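Local coordinates for protein citrate synthase (Pyrobaculum aerophilum, PDB 2IBP) that probably catalyses the condensation of oxaloacetate with acetyl-CoA and water to form citrate and CoA, a step of the tricarboxylic acid cycle, at residues A[128-133]-A[141-146]; A[228-233]-A[384-389]; A[315-320]-A[353-358]; A[205-210]-A[300-305]; A[17-22]-A[392-397]. All coordinates share one frame; numbering follows the deposited sequence.

Contact 5 is a disulfide that closes nearly the whole chain into a ring, and contacts 1 to 4 all lie along the span it encloses. Contacts 1 and 2 touch each other, their centres 14 Å apart, and both face the second subunit. Contacts 3 and 4, with centres 16 Å apart, also touch, through Phe-353 against Tyr-207 and Phe-320 against Lys-303. This second pair lies closer to the functional sites: in contact 4 the side chain of Tyr-207 is about 6 Å from that of Asp-346, predicted to be catalytic. Contact 4 also holds Glu-304 of the magnesium site, whose Asp-308 lies about 11 Å from Tyr-355 of contact 3, between side chains.

Contact 1: A[128-133]-A[141-146]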
# COMPACT_ATOMS: atom_id res chain seq x y z
N GLN A 128 -2.29 -18.63 -3.67
CA GLN A 128 -2.64 -19.34 -2.42
C GLN A 128 -1.50 -20.24 -1.95
O GLN A 128 -1.14 -20.26 -0.77
CB GLN A 128 -3.92 -20.16 -2.58
CG GLN A 128 -5.12 -19.39 -3.14
CD GLN A 128 -5.28 -17.99 -2.57
OE1 GLN A 128 -5.48 -17.80 -1.37
NE2 GLN A 128 -5.27 -16.99 -3.45
N LYS A 129 -0.91 -20.96 -2.89
CA LYS A 129 0.18 -21.86 -2.59
C LYS A 129 1.40 -21.09 -2.08
O LYS A 129 2.06 -21.51 -1.14
CB LYS A 129 0.53 -22.70 -3.82
CG LYS A 129 1.51 -23.82 -3.56
CD LYS A 129 1.67 -24.69 -4.80
CE LYS A 129 2.55 -25.91 -4.52
NZ LYS A 129 3.94 -25.53 -4.14
N LEU A 130 1.67 -19.95 -2.69
CA LEU A 130 2.80 -19.14 -2.27
C LEU A 130 2.55 -18.56 -0.90
O LEU A 130 3.46 -18.52 -0.06
CB LEU A 130 3.15 -18.06 -3.30
CG LEU A 130 4.40 -17.23 -2.99
CD1 LEU A 130 5.64 -18.08 -2.73
CD2 LEU A 130 4.65 -16.23 -4.10
N ILE A 131 1.33 -18.10 -0.66
CA ILE A 131 0.95 -17.57 0.65
C ILE A 131 1.16 -18.66 1.71
O ILE A 131 1.80 -18.40 2.73
CB ILE A 131 -0.50 -17.08 0.63
CG1 ILE A 131 -0.60 -15.80 -0.21
CG2 ILE A 131 -1.01 -16.84 2.04
CD1 ILE A 131 -2.04 -15.44 -0.59
N GLU A 132 0.76 -19.90 1.42
CA GLU A 132 0.95 -21.00 2.37
C GLU A 132 2.43 -21.17 2.69
O GLU A 132 2.81 -21.31 3.86
CB GLU A 132 0.40 -22.31 1.80
CG GLU A 132 -1.12 -22.37 1.70
CD GLU A 132 -1.64 -23.65 1.04
OE1 GLU A 132 -0.93 -24.26 0.22
OE2 GLU A 132 -2.80 -24.02 1.33
N ALA A 133 3.26 -21.16 1.66
CA ALA A 133 4.70 -21.35 1.86
C ALA A 133 5.31 -20.22 2.69
O ALA A 133 6.04 -20.46 3.66
CB ALA A 133 5.42 -21.46 0.51
N ALA A 141 13.34 -22.71 -4.26
CA ALA A 141 13.13 -22.85 -5.71
C ALA A 141 11.67 -22.93 -6.13
O ALA A 141 11.24 -22.21 -7.03
CB ALA A 141 13.89 -24.06 -6.24
N GLU A 142 10.91 -23.84 -5.51
CA GLU A 142 9.52 -24.03 -5.87
C GLU A 142 8.72 -22.75 -5.69
O GLU A 142 7.86 -22.43 -6.51
CB GLU A 142 8.87 -25.13 -5.04
CG GLU A 142 9.27 -26.55 -5.43
CD GLU A 142 8.43 -27.60 -4.72
OE1 GLU A 142 7.20 -27.40 -4.57
OE2 GLU A 142 8.99 -28.65 -4.34
N GLU A 143 8.98 -22.05 -4.59
CA GLU A 143 8.24 -20.83 -4.27
C GLU A 143 8.60 -19.72 -5.24
O GLU A 143 7.73 -18.94 -5.64
CB GLU A 143 8.49 -20.39 -2.84
CG GLU A 143 7.82 -21.28 -1.80
CD GLU A 143 8.47 -22.65 -1.66
OE1 GLU A 143 9.72 -22.73 -1.76
OE2 GLU A 143 7.74 -23.63 -1.42
N LYS A 144 9.89 -19.60 -5.56
CA LYS A 144 10.32 -18.60 -6.55
C LYS A 144 9.65 -18.86 -7.89
O LYS A 144 9.26 -17.92 -8.58
CB LYS A 144 11.84 -18.57 -6.69
CG LYS A 144 12.56 -18.07 -5.45
CD LYS A 144 14.07 -18.01 -5.68
CE LYS A 144 14.81 -17.49 -4.44
NZ LYS A 144 14.67 -18.40 -3.27
N GLU A 145 9.48 -20.14 -8.25
CA GLU A 145 8.78 -20.46 -9.49
C GLU A 145 7.34 -19.95 -9.43
O GLU A 145 6.86 -19.37 -10.39
CB GLU A 145 8.81 -21.97 -9.79
CG GLU A 145 10.17 -22.51 -10.22
CD GLU A 145 10.64 -22.01 -11.59
OE1 GLU A 145 9.94 -21.19 -12.23
OE2 GLU A 145 11.72 -22.46 -12.04
N LEU A 146 6.67 -20.14 -8.29
CA LEU A 146 5.31 -19.64 -8.10
C LEU A 146 5.30 -18.12 -8.23
O LEU A 146 4.43 -17.54 -8.91
CB LEU A 146 4.74 -20.00 -6.72
CG LEU A 146 4.48 -21.49 -6.48
CD1 LEU A 146 4.11 -21.79 -5.03
CD2 LEU A 146 3.40 -21.96 -7.42
O HOH W 1 5.46 -24.40 -2.24
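The helical hairpin made by helix 125-135 and the start of helix 141-169 is closed by Lys-129, Leu-130 and Ala-133 packing on Leu-146 and Glu-143. The two short segments run roughly antiparallel, at 142°, with their axes 9.6 Å apart. Leu-146 reaches across with its CD1 methyl, which lies 3.6 Å from CG of Lys-129, the side chains crossing at about a right angle. The lysine lends its aliphatic stem to the apolar packing, while a bend at its last torsion (chi4 -63°) places NZ near the acidic side of the partner helix. There Lys-129 NZ makes a long salt bridge of 3.8 Å to OE1 of Glu-142. A water provides a closer link, accepting from Lys-129 NZ at 2.7 Å and donating to Glu-143 OE2 at 2.5 Å. The carboxylate of Glu-143 is held mainly by the backbone N of Lys-140 and by Arg-138. Its stem packs tightly, CG standing 3.3 Å from CB of Ala-133, and its CB meets CD1 of Leu-130 at 3.7 Å. Leu-130 also touches Ala-147 and Ile-150 of helix 141-169 and Trp-383, whereas another side of helix 125-135, at Gln-128 and Ile-131, packs on Phe-111 of the second subunit.

Contact 2: A[228-233]-A[384-389]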
# COMPACT_ATOMS: atom_id res chain seq x y z
N SER A 228 7.34 -6.47 2.02
CA SER A 228 8.32 -6.70 3.09
C SER A 228 7.77 -7.52 4.26
O SER A 228 8.55 -8.08 5.03
CB SER A 228 8.94 -5.41 3.62
OG SER A 228 8.04 -4.73 4.48
N THR A 229 6.44 -7.57 4.37
CA THR A 229 5.77 -8.37 5.39
C THR A 229 5.52 -9.79 4.89
O THR A 229 4.90 -10.60 5.58
CB THR A 229 4.40 -7.79 5.75
OG1 THR A 229 3.50 -7.91 4.64
CG2 THR A 229 4.50 -6.35 6.19
N LEU A 230 5.96 -10.04 3.66
CA LEU A 230 5.73 -11.28 2.95
C LEU A 230 4.29 -11.42 2.50
O LEU A 230 3.82 -12.53 2.20
CB LEU A 230 6.23 -12.51 3.69
CG LEU A 230 7.75 -12.50 3.93
CD1 LEU A 230 8.14 -13.84 4.55
CD2 LEU A 230 8.54 -12.25 2.67
N SER A 231 3.59 -10.28 2.39
CA SER A 231 2.26 -10.25 1.83
C SER A 231 2.38 -10.64 0.35
O SER A 231 3.46 -10.58 -0.22
CB SER A 231 1.63 -8.86 1.98
OG SER A 231 0.30 -8.86 1.50
N ASP A 232 1.27 -11.01 -0.25
CA ASP A 232 1.31 -11.54 -1.59
C ASP A 232 1.54 -10.51 -2.67
O ASP A 232 1.29 -9.32 -2.49
CB ASP A 232 0.06 -12.33 -1.87
CG ASP A 232 -1.16 -11.45 -1.95
OD1 ASP A 232 -1.68 -11.02 -0.88
OD2 ASP A 232 -1.60 -11.21 -3.09
N LEU A 233 1.97 -10.99 -3.84
CA LEU A 233 2.26 -10.12 -4.97
C LEU A 233 1.09 -9.32 -5.46
O LEU A 233 1.25 -8.16 -5.87
CB LEU A 233 2.86 -10.93 -6.11
CG LEU A 233 4.32 -11.32 -5.90
CD1 LEU A 233 4.70 -12.56 -6.72
CD2 LEU A 233 5.22 -10.14 -6.20
N GLU A 384 14.77 -11.40 -2.46
CA GLU A 384 16.05 -12.13 -2.43
C GLU A 384 16.80 -11.86 -1.12
O GLU A 384 17.71 -12.59 -0.75
CB GLU A 384 16.93 -11.74 -3.62
CG GLU A 384 16.40 -12.29 -4.92
CD GLU A 384 16.41 -13.81 -4.95
OE1 GLU A 384 17.52 -14.39 -4.91
OE2 GLU A 384 15.33 -14.42 -5.01
N ASN A 385 16.43 -10.79 -0.42
CA ASN A 385 17.02 -10.49 0.89
C ASN A 385 16.00 -9.62 1.61
O ASN A 385 16.19 -8.42 1.78
CB ASN A 385 18.35 -9.75 0.78
CG ASN A 385 19.05 -9.64 2.12
OD1 ASN A 385 18.70 -10.34 3.07
ND2 ASN A 385 20.09 -8.81 2.19
N ASN A 386 14.89 -10.24 1.97
CA ASN A 386 13.79 -9.50 2.54
C ASN A 386 14.06 -9.04 3.95
O ASN A 386 14.67 -9.76 4.74
CB ASN A 386 12.53 -10.34 2.57
CG ASN A 386 11.31 -9.52 2.98
OD1 ASN A 386 10.89 -8.64 2.25
ND2 ASN A 386 10.79 -9.79 4.17
N ARG A 387 13.58 -7.84 4.26
CA ARG A 387 13.57 -7.36 5.63
C ARG A 387 12.32 -6.53 5.78
O ARG A 387 12.12 -5.58 5.02
CB ARG A 387 14.79 -6.51 5.97
CG ARG A 387 14.84 -6.04 7.43
CD ARG A 387 15.01 -7.23 8.36
NE ARG A 387 15.33 -6.84 9.73
CZ ARG A 387 16.56 -6.71 10.22
NH1 ARG A 387 17.62 -6.89 9.44
NH2 ARG A 387 16.74 -6.38 11.49
N ILE A 388 11.50 -6.83 6.77
CA ILE A 388 10.30 -6.03 7.00
C ILE A 388 10.69 -4.58 7.32
O ILE A 388 11.65 -4.32 8.04
CB ILE A 388 9.45 -6.61 8.12
CG1 ILE A 388 8.12 -5.88 8.24
CG2 ILE A 388 10.24 -6.63 9.41
CD1 ILE A 388 7.13 -6.59 9.13
N PHE A 389 9.96 -3.64 6.73
CA PHE A 389 10.20 -2.23 7.02
C PHE A 389 9.77 -1.90 8.45
O PHE A 389 8.68 -2.29 8.88
CB PHE A 389 9.57 -1.32 5.99
CG PHE A 389 10.32 -1.29 4.69
CD1 PHE A 389 11.39 -0.43 4.51
CD2 PHE A 389 10.04 -2.21 3.70
CE1 PHE A 389 12.11 -0.43 3.30
CE2 PHE A 389 10.78 -2.24 2.54
CZ PHE A 389 11.80 -1.35 2.34
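Ser-228 OG is gripped by two backbone groups: it accepts from Phe-389 N at 3.2 Å, with a fairly straight N-H angle of 166°, and is also hydrogen-bonded to the carbonyl O of Val-225. The same hydroxyl sits at the edge of the Phe-389 ring, 3.3 Å from CD2. The carbonyl of Ser-228 serves the neighbouring strip of chain. Asn-386, its CG anti to the backbone N (chi1 -172°), donates through ND2 to Ser-228 O at 2.9 Å, almost linearly, from above the carbonyl plane, and Ile-388 CA adds a C-H contact to that oxygen at 3.3 Å. Asn-386 OD1 is buried without a polar partner. Beside these bonds Thr-229 CG2 packs on Ile-388 CD1 at 4.0 Å. Thr-229 OG1 bonds Val-226 O of its own helix and Ala-243 O of the second subunit, whose Glu-27 pairs with Arg-387. Leu-230, with its positive phi, forms the Schellman motif that follows helix 218-227, so the contact pins a helix terminus to the connection between helix 363-382 and strand 392-395.

Contact 3: A[315-320]-A[353-358]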
# COMPACT_ATOMS: atom_id res chain seq x y z
N ASP A 315 -4.01 16.15 -36.59
CA ASP A 315 -3.81 16.80 -35.30
C ASP A 315 -5.00 17.75 -35.15
O ASP A 315 -4.81 18.96 -35.06
CB ASP A 315 -2.51 17.59 -35.38
CG ASP A 315 -2.06 18.17 -34.05
OD1 ASP A 315 -2.37 17.60 -32.98
OD2 ASP A 315 -1.31 19.17 -34.10
N PRO A 316 -6.23 17.19 -35.09
CA PRO A 316 -7.48 17.99 -35.10
C PRO A 316 -7.65 18.99 -33.98
O PRO A 316 -8.40 19.96 -34.13
CB PRO A 316 -8.58 16.93 -35.04
CG PRO A 316 -7.93 15.69 -34.55
CD PRO A 316 -6.51 15.75 -34.99
N GLN A 317 -7.07 18.71 -32.82
CA GLN A 317 -7.13 19.64 -31.70
C GLN A 317 -5.82 20.43 -31.55
O GLN A 317 -5.64 21.15 -30.57
CB GLN A 317 -7.50 18.93 -30.40
CG GLN A 317 -8.99 18.63 -30.24
CD GLN A 317 -9.52 17.61 -31.22
OE1 GLN A 317 -9.01 16.50 -31.32
NE2 GLN A 317 -10.61 17.97 -31.91
N ASN A 318 -4.93 20.27 -32.54
CA ASN A 318 -3.66 21.01 -32.61
C ASN A 318 -2.74 20.76 -31.43
O ASN A 318 -1.82 21.54 -31.16
CB ASN A 318 -3.93 22.51 -32.77
CG ASN A 318 -4.93 22.81 -33.90
OD1 ASN A 318 -5.96 23.45 -33.68
ND2 ASN A 318 -4.67 22.24 -35.06
N LEU A 319 -2.92 19.62 -30.77
CA LEU A 319 -2.14 19.29 -29.59
C LEU A 319 -0.67 19.17 -29.92
O LEU A 319 0.19 19.72 -29.23
CB LEU A 319 -2.64 17.97 -29.00
CG LEU A 319 -4.08 17.96 -28.53
CD1 LEU A 319 -4.43 16.57 -27.99
CD2 LEU A 319 -4.27 19.04 -27.45
N PHE A 320 -0.35 18.49 -31.02
CA PHE A 320 1.05 18.31 -31.37
C PHE A 320 1.70 19.64 -31.80
O PHE A 320 2.82 19.97 -31.42
CB PHE A 320 1.20 17.23 -32.44
CG PHE A 320 2.61 16.86 -32.70
CD1 PHE A 320 3.27 16.00 -31.83
CD2 PHE A 320 3.31 17.40 -33.77
CE1 PHE A 320 4.59 15.68 -32.04
CE2 PHE A 320 4.63 17.08 -33.97
CZ PHE A 320 5.27 16.21 -33.11
N PHE A 353 -2.86 9.31 -26.68
CA PHE A 353 -3.97 8.68 -25.96
C PHE A 353 -5.25 9.45 -26.22
O PHE A 353 -6.30 8.87 -26.48
CB PHE A 353 -3.78 8.66 -24.44
CG PHE A 353 -2.70 7.76 -23.93
CD1 PHE A 353 -2.28 6.65 -24.63
CD2 PHE A 353 -2.23 7.94 -22.63
CE1 PHE A 353 -1.29 5.82 -24.09
CE2 PHE A 353 -1.27 7.10 -22.09
CZ PHE A 353 -0.83 6.02 -22.81
N TYR A 354 -5.16 10.77 -26.10
CA TYR A 354 -6.32 11.62 -26.30
C TYR A 354 -6.90 11.37 -27.69
O TYR A 354 -8.10 11.18 -27.85
CB TYR A 354 -5.92 13.10 -26.13
CG TYR A 354 -7.05 14.07 -26.40
CD1 TYR A 354 -7.86 14.54 -25.37
CD2 TYR A 354 -7.27 14.55 -27.68
CE1 TYR A 354 -8.89 15.41 -25.63
CE2 TYR A 354 -8.26 15.46 -27.94
CZ TYR A 354 -9.07 15.87 -26.92
OH TYR A 354 -10.08 16.77 -27.22
N TYR A 355 -6.04 11.38 -28.71
CA TYR A 355 -6.50 11.20 -30.07
C TYR A 355 -7.02 9.78 -30.35
O TYR A 355 -7.90 9.60 -31.21
CB TYR A 355 -5.41 11.59 -31.06
CG TYR A 355 -5.18 13.09 -31.19
CD1 TYR A 355 -6.25 13.96 -31.24
CD2 TYR A 355 -3.91 13.59 -31.47
CE1 TYR A 355 -6.06 15.33 -31.43
CE2 TYR A 355 -3.72 14.97 -31.71
CZ TYR A 355 -4.80 15.82 -31.68
OH TYR A 355 -4.62 17.16 -31.92
N MET A 356 -6.48 8.80 -29.62
CA MET A 356 -6.93 7.42 -29.72
C MET A 356 -8.30 7.19 -29.08
O MET A 356 -8.88 6.11 -29.21
CB MET A 356 -5.92 6.48 -29.07
CG MET A 356 -4.59 6.39 -29.78
SD MET A 356 -3.54 5.32 -28.79
CE MET A 356 -1.96 5.49 -29.62
N GLY A 357 -8.81 8.18 -28.37
CA GLY A 357 -10.12 8.07 -27.74
C GLY A 357 -10.06 7.48 -26.35
O GLY A 357 -11.07 7.06 -25.79
N ILE A 358 -8.86 7.44 -25.77
CA ILE A 358 -8.71 6.92 -24.41
C ILE A 358 -9.07 8.07 -23.47
O ILE A 358 -8.48 9.16 -23.56
CB ILE A 358 -7.28 6.49 -24.14
CG1 ILE A 358 -6.91 5.31 -25.07
CG2 ILE A 358 -7.10 6.15 -22.64
CD1 ILE A 358 -5.47 4.90 -25.01
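Asp-315 begins the contact by taking the phenol of Tyr-355, whose OH donates to OD1 over a short 2.5 Å. Asp-315 OD1 also accepts from Phe-320 N at 3.0 Å, the two donors arriving from opposite faces of the carboxylate plane, while OD2 receives the backbone N of Ala-321. Next, Pro-316 meets Tyr-355 tip to tip, CD 3.6 Å from CE1 of Tyr-355, the tyrosine reaching over with CG anti to the carbonyl carbon (chi1 -74°). Gln-317 returns a backbone bond, N to Tyr-355 OH at 3.0 Å. OE1 of Gln-317 lies at the edge of the Tyr-355 ring, 3.2 Å from its CE1, and also borders the edge of Tyr-354. Leu-319 closes the series with CD1 over one face of Tyr-355, in a CH-pi contact 4.1 Å from the centroid, and 3.5 Å from CD2 of Tyr-354. A phenylalanine in place of Tyr-355 would probably cost Asp-315 OD1 one of its two donors and leave the N-H of Gln-317 without its acceptor. The end of helix 349-356, turned off in a Schellman motif at Gly-357, is moored to the start of helix 319-332, with Val-257 and Leu-261 of helix 252-263 and Tyr-309 of helix 297-313 packing alongside.

Contact 4: A[205-210]-A[300-305]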
# COMPACT_ATOMS: atom_id res chain seq x y z
N ASP A 205 2.38 -0.06 -27.36
CA ASP A 205 3.55 -0.90 -27.05
C ASP A 205 4.72 -0.02 -26.61
O ASP A 205 5.39 -0.32 -25.62
CB ASP A 205 3.96 -1.70 -28.28
CG ASP A 205 4.87 -2.87 -27.94
OD1 ASP A 205 4.60 -3.56 -26.94
OD2 ASP A 205 5.77 -3.19 -28.74
N LEU A 206 4.98 1.05 -27.35
CA LEU A 206 6.07 1.96 -27.03
C LEU A 206 5.86 2.57 -25.65
O LEU A 206 6.77 2.59 -24.83
CB LEU A 206 6.18 3.06 -28.08
CG LEU A 206 7.34 4.02 -27.89
CD1 LEU A 206 8.68 3.27 -27.88
CD2 LEU A 206 7.29 5.08 -29.02
N TYR A 207 4.65 3.05 -25.40
CA TYR A 207 4.36 3.65 -24.10
C TYR A 207 4.64 2.64 -22.98
O TYR A 207 5.26 2.97 -21.97
CB TYR A 207 2.91 4.10 -24.04
CG TYR A 207 2.57 4.73 -22.70
CD1 TYR A 207 2.67 6.10 -22.51
CD2 TYR A 207 2.24 3.94 -21.61
CE1 TYR A 207 2.41 6.66 -21.28
CE2 TYR A 207 2.00 4.49 -20.39
CZ TYR A 207 2.09 5.84 -20.23
OH TYR A 207 1.85 6.38 -18.99
N LEU A 208 4.22 1.40 -23.20
CA LEU A 208 4.40 0.37 -22.19
C LEU A 208 5.88 0.12 -21.95
O LEU A 208 6.32 -0.04 -20.82
CB LEU A 208 3.67 -0.92 -22.56
CG LEU A 208 2.15 -0.88 -22.61
CD1 LEU A 208 1.62 -2.21 -23.07
CD2 LEU A 208 1.51 -0.47 -21.30
N ILE A 209 6.66 0.04 -23.02
CA ILE A 209 8.09 -0.12 -22.85
C ILE A 209 8.68 1.05 -22.07
O ILE A 209 9.42 0.88 -21.12
CB ILE A 209 8.81 -0.16 -24.23
CG1 ILE A 209 8.41 -1.44 -24.96
CG2 ILE A 209 10.32 -0.02 -24.05
CD1 ILE A 209 8.90 -1.51 -26.40
N LEU A 210 8.30 2.26 -22.47
CA LEU A 210 8.93 3.45 -21.93
C LEU A 210 8.66 3.70 -20.47
O LEU A 210 9.46 4.35 -19.83
CB LEU A 210 8.57 4.69 -22.72
CG LEU A 210 9.10 4.75 -24.16
CD1 LEU A 210 8.53 6.03 -24.79
CD2 LEU A 210 10.62 4.69 -24.23
N LYS A 300 11.87 12.04 -25.77
CA LYS A 300 12.43 12.19 -27.12
C LYS A 300 11.83 11.13 -28.05
O LYS A 300 11.37 11.41 -29.15
CB LYS A 300 13.94 12.08 -27.08
CG LYS A 300 14.61 12.36 -28.41
CD LYS A 300 16.11 12.59 -28.26
CE LYS A 300 16.42 13.89 -27.49
NZ LYS A 300 17.88 14.10 -27.25
N ILE A 301 11.79 9.90 -27.54
CA ILE A 301 11.26 8.79 -28.29
C ILE A 301 9.76 8.91 -28.49
O ILE A 301 9.25 8.69 -29.60
CB ILE A 301 11.55 7.46 -27.56
CG1 ILE A 301 13.06 7.25 -27.43
CG2 ILE A 301 10.92 6.29 -28.28
CD1 ILE A 301 13.45 6.14 -26.47
N PHE A 302 9.03 9.25 -27.44
CA PHE A 302 7.59 9.31 -27.57
C PHE A 302 7.13 10.49 -28.43
O PHE A 302 6.12 10.40 -29.12
CB PHE A 302 6.87 9.24 -26.23
CG PHE A 302 5.54 8.58 -26.33
CD1 PHE A 302 5.46 7.22 -26.59
CD2 PHE A 302 4.38 9.31 -26.26
CE1 PHE A 302 4.25 6.61 -26.74
CE2 PHE A 302 3.17 8.69 -26.37
CZ PHE A 302 3.10 7.33 -26.61
N LYS A 303 7.89 11.58 -28.40
CA LYS A 303 7.63 12.73 -29.26
C LYS A 303 7.62 12.28 -30.73
O LYS A 303 6.72 12.62 -31.49
CB LYS A 303 8.74 13.76 -29.10
CG LYS A 303 8.64 14.89 -30.10
CD LYS A 303 9.85 15.77 -30.04
CE LYS A 303 9.71 16.92 -31.03
NZ LYS A 303 10.95 17.73 -31.10
N GLU A 304 8.63 11.51 -31.11
CA GLU A 304 8.73 11.03 -32.49
C GLU A 304 7.59 10.11 -32.87
O GLU A 304 7.11 10.15 -33.99
CB GLU A 304 10.10 10.42 -32.77
CG GLU A 304 11.19 11.47 -32.73
CD GLU A 304 10.88 12.65 -33.66
OE1 GLU A 304 10.43 12.41 -34.80
OE2 GLU A 304 11.06 13.80 -33.23
N PHE A 305 7.19 9.24 -31.96
CA PHE A 305 6.01 8.44 -32.22
C PHE A 305 4.79 9.35 -32.42
O PHE A 305 3.98 9.13 -33.32
CB PHE A 305 5.70 7.49 -31.06
CG PHE A 305 4.33 6.95 -31.14
CD1 PHE A 305 4.01 6.03 -32.12
CD2 PHE A 305 3.31 7.51 -30.39
CE1 PHE A 305 2.70 5.65 -32.31
CE2 PHE A 305 2.00 7.12 -30.59
CZ PHE A 305 1.71 6.19 -31.54
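Leu-206 lies between Ile-301, Phe-302 and Phe-305, its branches divided among them, where two helices pass almost antiparallel (174°) in a buried contact. It slides past both phenylalanines, pointing the opposite way to each. Its CG is anti to the backbone N (chi1 -176°), and from there CD2 reaches CB of Phe-305 at 3.5 Å and CD1 of Phe-302 at 3.7 Å. The Leu-206 and Ile-301 side chains cross obliquely, CD1 of the leucine lying 3.8 Å from CG2 of the isoleucine. One turn on, Leu-210 repeats the division: CD1 meets Phe-302 CD1 at 3.8 Å, and CD2 meets Ile-301 CD1 at 3.9 Å. CE1 of Phe-302 lies 3.9 Å from CB of Tyr-207, and its CZ is at the edge of the tyrosine ring. An alanine at Leu-206 would probably open a gap among Ile-301, Phe-302 and Phe-305 and leave the Phe-302 ring freer to shift. The end of the side chain of Glu-304, a magnesium ligand in a crystal structure of this protein, leads away from this apolar seam. Helix 53-59 packs on the pair through Ile-53 and Ala-57, and Phe-353 with helix 363-382 packs against Tyr-207.

Contact 5: A[17-22]-A[392-397]; sequences SPCGPI and RACYIG
Cys-19 and Cys-394 form the tight part of this contact, a disulfide with SG to SG at 2.1 Å and a right-handed chi3 of 75°. The sulfur of Cys-394 leaves its strand anti to the backbone N (chi1 -172°) and meets a compact turn. Ser-17 fixes that turn: its OG accepts from Cys-19 N at 3.1 Å, an ST turn, and donates to Gly-20 O at 2.6 Å, in the carbonyl plane on a lone pair. The same oxygen comes 3.7 Å from Cys-394 SG, and Pro-18 CD packs on that sulfur at 3.6 Å. On the solvent side the fit is slacker. There Pro-18 CD touches Ile-396 CD1 at 3.7 Å, the side chains crossing at about a right angle. At the other end Arg-392 NH2 makes a weak bond to Cys-19 O, 3.1 Å and bent to 130°, while its NE is held by the backbone of Asp-28 of the second subunit. The disulfide closes each chain into a ring, and the two rings of the dimer are interlinked as a catenane. The bridge joins the turn between strands 14-15 and 22-23 to strand 392-395, which pairs in parallel with a strand of the second subunit.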
# COMPACT_ATOMS: atom_id res chain seq x y z
N SER A 17 14.49 16.19 15.87
CA SER A 17 13.49 15.69 16.78
C SER A 17 14.16 15.14 18.01
O SER A 17 15.38 14.92 18.03
CB SER A 17 12.67 14.58 16.10
OG SER A 17 13.37 13.35 16.16
N PRO A 18 13.37 14.95 19.07
CA PRO A 18 13.92 14.37 20.28
C PRO A 18 14.58 13.01 20.07
O PRO A 18 15.43 12.62 20.87
CB PRO A 18 12.68 14.22 21.17
CG PRO A 18 11.79 15.29 20.73
CD PRO A 18 11.98 15.38 19.25
N CYS A 19 14.21 12.31 19.00
CA CYS A 19 14.70 10.96 18.74
C CYS A 19 15.81 10.90 17.69
O CYS A 19 16.37 9.83 17.43
CB CYS A 19 13.53 10.11 18.24
SG CYS A 19 12.06 10.19 19.30
N GLY A 20 16.11 12.05 17.09
CA GLY A 20 17.13 12.14 16.05
C GLY A 20 16.63 12.83 14.79
O GLY A 20 15.51 13.34 14.74
N PRO A 21 17.46 12.84 13.74
CA PRO A 21 17.08 13.52 12.50
C PRO A 21 15.98 12.81 11.71
O PRO A 21 15.98 11.58 11.58
CB PRO A 21 18.38 13.53 11.70
CG PRO A 21 19.15 12.36 12.20
CD PRO A 21 18.79 12.21 13.65
N ILE A 22 15.05 13.59 11.18
CA ILE A 22 13.98 13.04 10.34
C ILE A 22 14.26 13.46 8.89
O ILE A 22 14.32 14.65 8.61
CB ILE A 22 12.59 13.58 10.75
CG1 ILE A 22 12.24 13.13 12.17
CG2 ILE A 22 11.53 13.10 9.75
CD1 ILE A 22 11.08 13.88 12.77
N ARG A 392 10.11 4.49 12.27
CA ARG A 392 9.48 4.91 13.50
C ARG A 392 9.14 6.37 13.45
O ARG A 392 9.49 7.07 12.50
CB ARG A 392 10.37 4.59 14.70
CG ARG A 392 11.66 5.34 14.75
CD ARG A 392 12.54 4.76 15.86
NE ARG A 392 13.82 5.47 15.98
CZ ARG A 392 14.11 6.36 16.92
NH1 ARG A 392 13.22 6.66 17.87
NH2 ARG A 392 15.30 6.93 16.93
N ALA A 393 8.38 6.81 14.44
CA ALA A 393 8.01 8.20 14.55
C ALA A 393 8.47 8.61 15.93
O ALA A 393 8.62 7.78 16.82
CB ALA A 393 6.52 8.41 14.39
N CYS A 394 8.69 9.90 16.10
CA CYS A 394 9.15 10.44 17.37
C CYS A 394 8.02 11.20 18.04
O CYS A 394 7.48 12.14 17.49
CB CYS A 394 10.32 11.39 17.14
SG CYS A 394 11.06 11.89 18.71
N TYR A 395 7.63 10.76 19.23
CA TYR A 395 6.55 11.42 19.94
C TYR A 395 6.95 12.76 20.53
O TYR A 395 8.00 12.90 21.19
CB TYR A 395 6.01 10.53 21.06
CG TYR A 395 4.84 11.11 21.79
CD1 TYR A 395 3.55 11.00 21.30
CD2 TYR A 395 5.01 11.70 23.05
CE1 TYR A 395 2.45 11.46 22.00
CE2 TYR A 395 3.92 12.19 23.76
CZ TYR A 395 2.63 12.05 23.24
OH TYR A 395 1.53 12.52 23.91
N ILE A 396 6.11 13.74 20.25
CA ILE A 396 6.21 15.08 20.81
C ILE A 396 4.83 15.45 21.33
O ILE A 396 3.86 15.55 20.57
CB ILE A 396 6.70 16.11 19.80
CG1 ILE A 396 8.07 15.71 19.24
CG2 ILE A 396 6.76 17.48 20.49
CD1 ILE A 396 8.70 16.75 18.32
N GLY A 397 4.71 15.54 22.64
CA GLY A 397 3.42 15.84 23.22
C GLY A 397 3.40 15.55 24.70
O GLY A 397 4.41 15.16 25.29